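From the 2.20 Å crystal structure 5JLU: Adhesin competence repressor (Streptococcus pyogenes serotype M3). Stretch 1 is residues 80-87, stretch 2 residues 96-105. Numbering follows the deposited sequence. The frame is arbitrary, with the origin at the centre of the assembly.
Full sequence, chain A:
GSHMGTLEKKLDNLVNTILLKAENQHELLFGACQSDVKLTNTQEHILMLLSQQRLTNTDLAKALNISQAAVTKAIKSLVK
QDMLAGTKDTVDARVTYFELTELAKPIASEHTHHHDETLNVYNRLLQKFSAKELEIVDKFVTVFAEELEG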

# COMPACT_ATOMS: atom_id res chain seq x y z
N LYS A 80 -21.13 -11.10 -4.74
CA LYS A 80 -21.84 -11.31 -3.46
C LYS A 80 -22.40 -10.00 -2.90
O LYS A 80 -23.49 -9.99 -2.39
CB LYS A 80 -20.97 -12.02 -2.40
CG LYS A 80 -21.66 -12.14 -0.99
CD LYS A 80 -20.68 -12.26 0.19
CE LYS A 80 -21.33 -11.90 1.54
NZ LYS A 80 -20.51 -10.96 2.37
N GLN A 81 -21.68 -8.89 -3.07
CA GLN A 81 -22.15 -7.56 -2.62
C GLN A 81 -22.97 -6.80 -3.63
O GLN A 81 -23.15 -5.59 -3.50
CB GLN A 81 -20.96 -6.74 -2.16
CG GLN A 81 -20.17 -7.46 -1.05
CD GLN A 81 -18.91 -6.66 -0.64
OE1 GLN A 81 -19.01 -5.66 0.07
NE2 GLN A 81 -17.75 -7.07 -1.10
N ASP A 82 -23.46 -7.50 -4.66
CA ASP A 82 -24.31 -6.90 -5.67
C ASP A 82 -23.61 -5.75 -6.41
O ASP A 82 -24.25 -4.75 -6.79
CB ASP A 82 -25.60 -6.40 -5.01
CG ASP A 82 -26.43 -7.54 -4.41
OD1 ASP A 82 -26.64 -8.59 -5.08
OD2 ASP A 82 -26.87 -7.39 -3.26
N MET A 83 -22.31 -5.89 -6.63
CA MET A 83 -21.52 -4.83 -7.26
C MET A 83 -21.29 -5.08 -8.75
O MET A 83 -21.13 -4.15 -9.51
CB MET A 83 -20.19 -4.72 -6.48
CG MET A 83 -19.81 -3.32 -6.11
SD MET A 83 -20.99 -2.53 -5.03
CE MET A 83 -20.01 -2.54 -3.56
N LEU A 84 -21.26 -6.34 -9.15
CA LEU A 84 -20.96 -6.77 -10.54
C LEU A 84 -21.93 -7.81 -10.95
O LEU A 84 -22.39 -8.55 -10.11
CB LEU A 84 -19.58 -7.50 -10.67
CG LEU A 84 -18.30 -6.69 -10.53
CD1 LEU A 84 -17.01 -7.43 -10.72
CD2 LEU A 84 -18.36 -5.51 -11.45
N ALA A 85 -22.15 -7.92 -12.25
CA ALA A 85 -22.90 -9.00 -12.82
C ALA A 85 -22.12 -9.48 -14.04
O ALA A 85 -21.50 -8.70 -14.76
CB ALA A 85 -24.29 -8.53 -13.23
N GLY A 86 -22.10 -10.79 -14.18
CA GLY A 86 -21.42 -11.49 -15.23
C GLY A 86 -22.44 -11.88 -16.29
O GLY A 86 -23.58 -12.23 -15.97
N THR A 87 -22.00 -11.84 -17.53
CA THR A 87 -22.76 -12.34 -18.67
C THR A 87 -21.79 -12.99 -19.66
O THR A 87 -20.70 -12.44 -19.96
CB THR A 87 -23.54 -11.18 -19.33
OG1 THR A 87 -22.61 -10.18 -19.66
CG2 THR A 87 -24.59 -10.54 -18.34
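Stretch 2 96-105: TYFELTELAK

Stretch 2 lies on stretch 1 as the antiparallel partner strand of a two-strand pairing, held chiefly by main-chain hydrogen bonds and extended beyond the strand by a threonine that hydrogen-bonds two loop carbonyls, one through its backbone N and one through its hydroxyl. Residues 96-100 form a beta strand and run alongside strand 84-87, with their N-to-C directions at 150° and a closest approach of 4.7 Å between the axes. The two stretches together bury 635 Å² of surface.

The register is set by alternating wide and narrow pairs. Ala85 faces Glu99 in a hydrogen-bonded pair, with Ala85 N donating to Glu99 O at 2.9 Å and Glu99 N returning a bond to Ala85 O at 3.0 Å. Two residues along, Thr87 and Tyr97 repeat the arrangement: Thr87 N lies 2.9 Å from Tyr97 O, and Tyr97 N lies 3.0 Å from Thr87 O. All four bonds are close to straight, with angles at the hydrogen of 164-166°, as expected of a regular ladder. In the intervening non-hydrogen-bonded pairs the backbones draw closer, the CA atoms of Gly86 and Phe98 being 4.5 Å apart and those of Leu84 and Leu100 4.6 Å. Here CA-H groups approach the carbonyls: Leu84 CA and Gly86 CA each come within 3.3 Å of an oxygen, Glu99 O and Tyr97 O respectively, while Phe98 CA is 3.6 Å from Ala85 O.

The side chains of Ala85, Thr87, Tyr97 and Glu99 share one face of the sheet. Phe98 projects from the other, where Gly86 leaves room for its ring; Phe98 CD1 rests 3.6 Å from Gly86 CA. A CB on Gly86 would fall only 2.8 Å from Phe98 CE1, so the absence of a side chain is what lets the ring lie so near the neighbouring backbone. At the Leu84-Leu100 pair the side chains diverge, yet their ends still meet, with Leu84 CD2 4.0 Å from Leu100 CD1. Leu84 CD1 also reaches to 4.4 Å from Phe98 CB.

Past Leu100 the contact continues through Thr101, whose CA-to-CB bond points toward stretch 1. Thr101 N donates to Met83 O at 3.1 Å in a nearly linear bond of 175°, carrying the main-chain pairing one step beyond the strand. Its side chain, at chi1 p, places OG1 2.7 Å from Asp82 O, to which it donates a hydrogen bond, and its methyl CG2 4.2 Å from Ala85 CB. One residue thus engages two successive carbonyls of the loop that precedes strand 84-87.

The chain then turns, with Ala104 N bonded to Thr101 O at 2.9 Å, and this turn brings Leu103 and Ala104 back against the loop. Ala104 CB packs 3.7 Å from Met83 CG and 3.2 Å from Met83 O, whereas Leu103 CD2 lies 3.5 Å from Asp82 O and 4.4 Å from Met83 SD. Glu102 and Lys105 point away and make no contact with stretch 1.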

# COMPACT_ATOMS: atom_id res chain seq x y z
N THR A 96 -16.51 -15.07 -19.95
CA THR A 96 -17.43 -14.25 -19.18
C THR A 96 -16.90 -12.82 -19.06
O THR A 96 -15.74 -12.63 -18.63
CB THR A 96 -17.63 -14.77 -17.76
OG1 THR A 96 -18.03 -16.11 -17.84
CG2 THR A 96 -18.71 -13.99 -17.04
N TYR A 97 -17.80 -11.88 -19.32
CA TYR A 97 -17.58 -10.44 -19.18
C TYR A 97 -18.32 -9.94 -17.95
O TYR A 97 -19.49 -10.30 -17.69
CB TYR A 97 -18.16 -9.73 -20.37
CG TYR A 97 -17.36 -9.97 -21.61
CD1 TYR A 97 -16.03 -9.53 -21.73
CD2 TYR A 97 -17.90 -10.69 -22.67
CE1 TYR A 97 -15.27 -9.79 -22.88
CE2 TYR A 97 -17.15 -10.94 -23.83
CZ TYR A 97 -15.86 -10.51 -23.93
OH TYR A 97 -15.17 -10.82 -25.08
N PHE A 98 -17.65 -9.05 -17.23
CA PHE A 98 -18.20 -8.44 -16.07
C PHE A 98 -18.53 -7.00 -16.32
O PHE A 98 -17.89 -6.30 -17.14
CB PHE A 98 -17.27 -8.65 -14.89
CG PHE A 98 -17.25 -10.09 -14.44
CD1 PHE A 98 -18.30 -10.61 -13.72
CD2 PHE A 98 -16.23 -10.91 -14.80
CE1 PHE A 98 -18.33 -11.94 -13.33
CE2 PHE A 98 -16.26 -12.25 -14.43
CZ PHE A 98 -17.27 -12.75 -13.68
N GLU A 99 -19.60 -6.59 -15.70
CA GLU A 99 -19.92 -5.18 -15.67
C GLU A 99 -20.60 -4.77 -14.39
O GLU A 99 -21.12 -5.58 -13.62
CB GLU A 99 -20.77 -4.83 -16.87
CG GLU A 99 -22.19 -5.31 -16.80
CD GLU A 99 -22.89 -5.26 -18.17
OE1 GLU A 99 -24.09 -5.61 -18.15
OE2 GLU A 99 -22.28 -4.88 -19.22
N LEU A 100 -20.56 -3.47 -14.19
CA LEU A 100 -21.00 -2.87 -12.96
C LEU A 100 -22.54 -2.92 -12.87
O LEU A 100 -23.22 -2.70 -13.87
CB LEU A 100 -20.52 -1.40 -12.96
CG LEU A 100 -19.18 -1.05 -12.28
CD1 LEU A 100 -18.02 -1.77 -12.90
CD2 LEU A 100 -18.99 0.45 -12.33
N THR A 101 -23.06 -3.15 -11.68
CA THR A 101 -24.47 -2.97 -11.45
C THR A 101 -24.65 -1.50 -11.10
O THR A 101 -23.69 -0.81 -10.79
CB THR A 101 -24.92 -3.77 -10.27
OG1 THR A 101 -24.24 -3.29 -9.09
CG2 THR A 101 -24.68 -5.30 -10.52
N GLU A 102 -25.90 -1.04 -11.12
CA GLU A 102 -26.25 0.35 -10.82
C GLU A 102 -25.72 0.81 -9.51
O GLU A 102 -25.22 1.93 -9.39
CB GLU A 102 -27.80 0.57 -10.79
CG GLU A 102 -28.19 1.90 -11.43
CD GLU A 102 -27.58 2.08 -12.82
OE1 GLU A 102 -27.53 1.10 -13.62
OE2 GLU A 102 -27.11 3.21 -13.11
N LEU A 103 -25.87 -0.05 -8.51
CA LEU A 103 -25.35 0.20 -7.16
C LEU A 103 -23.80 0.47 -7.07
O LEU A 103 -23.31 1.11 -6.11
CB LEU A 103 -25.70 -1.02 -6.30
CG LEU A 103 -25.24 -1.09 -4.85
CD1 LEU A 103 -26.07 -0.11 -4.05
CD2 LEU A 103 -25.35 -2.50 -4.29
N ALA A 104 -23.04 -0.08 -8.02
CA ALA A 104 -21.54 0.06 -8.00
C ALA A 104 -21.08 1.38 -8.56
O ALA A 104 -20.02 1.86 -8.22
CB ALA A 104 -20.92 -1.04 -8.81
N LYS A 105 -21.89 1.95 -9.46
CA LYS A 105 -21.47 3.11 -10.25
C LYS A 105 -21.08 4.33 -9.45
O LYS A 105 -20.03 4.88 -9.72
CB LYS A 105 -22.51 3.45 -11.32
CG LYS A 105 -22.47 2.45 -12.47
CD LYS A 105 -23.59 2.58 -13.48
CE LYS A 105 -23.74 1.29 -14.28
NZ LYS A 105 -23.96 1.51 -15.73